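Local atomic coordinates of TRAP solute Binding Protein (Uncultured marine bacterium, PDB entry 5I7I), a protein that binds aromatic acids such as 3-hydroxybenzoate and probably delivers them to a TRAP transporter for uptake into the cell. Residues E103-P108 and S118-E123. Sequence-based numbering, arbitrary orientation.
Sequences EAFELP and SQALQE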
loop_
_atom_site.group_PDB
_atom_site.type_symbol
_atom_site.label_atom_id
_atom_site.label_comp_id
_atom_site.label_asym_id
_atom_site.label_seq_id
_atom_site.Cartn_x
_atom_site.Cartn_y
_atom_site.Cartn_z
ATOM N N GLU A 103 -10.157 3.342 2.912
ATOM C CA GLU A 103 -10.021 4.454 1.979
ATOM C C GLU A 103 -9.627 5.745 2.684
ATOM O O GLU A 103 -9.012 6.627 2.071
ATOM C CB GLU A 103 -11.356 4.680 1.251
ATOM C CG GLU A 103 -11.791 3.516 0.373
ATOM C CD GLU A 103 -13.148 3.729 -0.254
ATOM O OE1 GLU A 103 -13.628 4.882 -0.229
ATOM O OE2 GLU A 103 -13.741 2.737 -0.753
ATOM N N ALA A 104 -10.000 5.908 3.953
ATOM C CA ALA A 104 -9.683 7.162 4.632
ATOM C C ALA A 104 -8.185 7.384 4.682
ATOM O O ALA A 104 -7.722 8.528 4.628
ATOM C CB ALA A 104 -10.261 7.185 6.044
ATOM N N PHE A 105 -7.422 6.310 4.777
ATOM C CA PHE A 105 -5.976 6.426 4.853
ATOM C C PHE A 105 -5.343 6.730 3.513
ATOM O O PHE A 105 -4.152 7.073 3.476
ATOM C CB PHE A 105 -5.380 5.161 5.464
ATOM C CG PHE A 105 -5.397 5.160 6.956
ATOM C CD1 PHE A 105 -6.534 4.789 7.664
ATOM C CD2 PHE A 105 -4.283 5.579 7.667
ATOM C CE1 PHE A 105 -6.540 4.807 9.056
ATOM C CE2 PHE A 105 -4.297 5.604 9.056
ATOM C CZ PHE A 105 -5.411 5.212 9.743
ATOM N N GLU A 106 -6.108 6.663 2.436
ATOM C CA GLU A 106 -5.634 6.971 1.099
ATOM C C GLU A 106 -5.837 8.428 0.711
ATOM O O GLU A 106 -5.458 8.812 -0.393
ATOM C CB GLU A 106 -6.365 6.106 0.079
ATOM C CG GLU A 106 -6.107 4.640 0.204
ATOM C CD GLU A 106 -6.703 3.889 -0.935
ATOM O OE1 GLU A 106 -7.899 3.528 -0.861
ATOM O OE2 GLU A 106 -5.977 3.708 -1.939
ATOM N N LEU A 107 -6.451 9.239 1.566
ATOM C CA LEU A 107 -6.807 10.589 1.186
ATOM C C LEU A 107 -5.572 11.479 1.091
ATOM O O LEU A 107 -4.514 11.166 1.647
ATOM C CB LEU A 107 -7.838 11.151 2.159
ATOM C CG LEU A 107 -9.184 10.426 2.123
ATOM C CD1 LEU A 107 -10.106 10.951 3.209
ATOM C CD2 LEU A 107 -9.852 10.598 0.756
ATOM N N PRO A 108 -5.675 12.580 0.346
ATOM C CA PRO A 108 -4.486 13.379 0.045
ATOM C C PRO A 108 -3.812 13.867 1.318
ATOM O O PRO A 108 -4.453 14.355 2.248
ATOM C CB PRO A 108 -5.053 14.536 -0.784
ATOM C CG PRO A 108 -6.264 13.915 -1.491
ATOM C CD PRO A 108 -6.849 13.040 -0.426
ATOM N N SER A 118 1.373 2.982 9.487
ATOM C CA SER A 118 1.032 1.565 9.558
ATOM C C SER A 118 0.470 1.186 10.923
ATOM O O SER A 118 -0.484 0.404 11.000
ATOM C CB SER A 118 2.260 0.716 9.257
ATOM O OG SER A 118 2.642 0.834 7.911
ATOM N N GLN A 119 1.077 1.666 12.019
ATOM C CA GLN A 119 0.504 1.428 13.338
ATOM C C GLN A 119 -0.893 2.030 13.449
ATOM O O GLN A 119 -1.798 1.424 14.034
ATOM C CB GLN A 119 1.420 2.016 14.400
ATOM C CG GLN A 119 2.693 1.239 14.539
ATOM C CD GLN A 119 3.654 1.877 15.494
ATOM O OE1 GLN A 119 3.695 1.541 16.679
ATOM N NE2 GLN A 119 4.400 2.856 14.998
ATOM N N ALA A 120 -1.067 3.234 12.905
ATOM C CA ALA A 120 -2.382 3.854 12.878
ATOM C C ALA A 120 -3.385 2.955 12.161
ATOM O O ALA A 120 -4.483 2.718 12.664
ATOM C CB ALA A 120 -2.284 5.225 12.210
ATOM N N LEU A 121 -3.016 2.439 10.979
ATOM C CA LEU A 121 -3.898 1.542 10.234
ATOM C C LEU A 121 -4.265 0.316 11.055
ATOM O O LEU A 121 -5.425 -0.116 11.066
ATOM C CB LEU A 121 -3.222 1.082 8.944
ATOM C CG LEU A 121 -3.490 1.988 7.746
ATOM C CD1 LEU A 121 -2.437 1.776 6.676
ATOM C CD2 LEU A 121 -4.891 1.720 7.196
ATOM N N GLN A 122 -3.275 -0.312 11.693
ATOM C CA GLN A 122 -3.576 -1.524 12.449
ATOM C C GLN A 122 -4.527 -1.242 13.614
ATOM O O GLN A 122 -5.482 -1.993 13.845
ATOM C CB GLN A 122 -2.284 -2.173 12.929
ATOM C CG GLN A 122 -2.532 -3.472 13.690
ATOM C CD GLN A 122 -3.083 -4.557 12.803
ATOM O OE1 GLN A 122 -2.598 -4.756 11.691
ATOM N NE2 GLN A 122 -4.092 -5.283 13.286
ATOM N N GLU A 123 -4.280 -0.178 14.378
ATOM C CA GLU A 123 -5.188 0.123 15.484
ATOM C C GLU A 123 -6.578 0.454 14.965
ATOM O O GLU A 123 -7.594 0.090 15.572
ATOM C CB GLU A 123 -4.646 1.265 16.355
ATOM C CG GLU A 123 -5.631 1.634 17.471
ATOM C CD GLU A 123 -5.111 2.591 18.510
ATOM O OE1 GLU A 123 -3.908 2.874 18.538
ATOM O OE2 GLU A 123 -5.931 3.048 19.339
#
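In this family 7 solute-binding protein, the loop between strand 87-91 and helix 114-126 packs on that helix through Phe-105, which meets Leu-121 and Ala-120. Leu-121 lays a methyl over one face of the aromatic ring. Leu-121 CD2 makes a CH-pi contact, 3.7 Å from the centroid of the Phe-105 ring and 22° off the ring normal. The methyl is offset toward the rim, and Leu-121 CD2 comes within 3.5 Å of Phe-105 CG. The two side chains run past each other in opposite directions. Ala-120 meets the ring at its edge, near the ring plane, with CB 3.8 Å from Phe-105 CE2. Phe-105 carries CG anti to its carbonyl carbon (chi1 -84°), which sends the ring across to the helix. No hydrogen bond joins the segments. Ala-332 of helix 325-339 also touches Phe-105, and Leu-121 reaches Cys-143 on strand 136-143. A serine in place of Phe-105 would probably leave the Leu-121 methyl without its aromatic face and open a gap beside Ala-120. The side chain of Leu-121 lies about 12 Å from the bound 3-hydroxybenzoate. This is buried apolar packing of a connecting loop on the next helix, within the alpha/beta fold of TRAP solute-binding proteins, where helices cover mixed sheets.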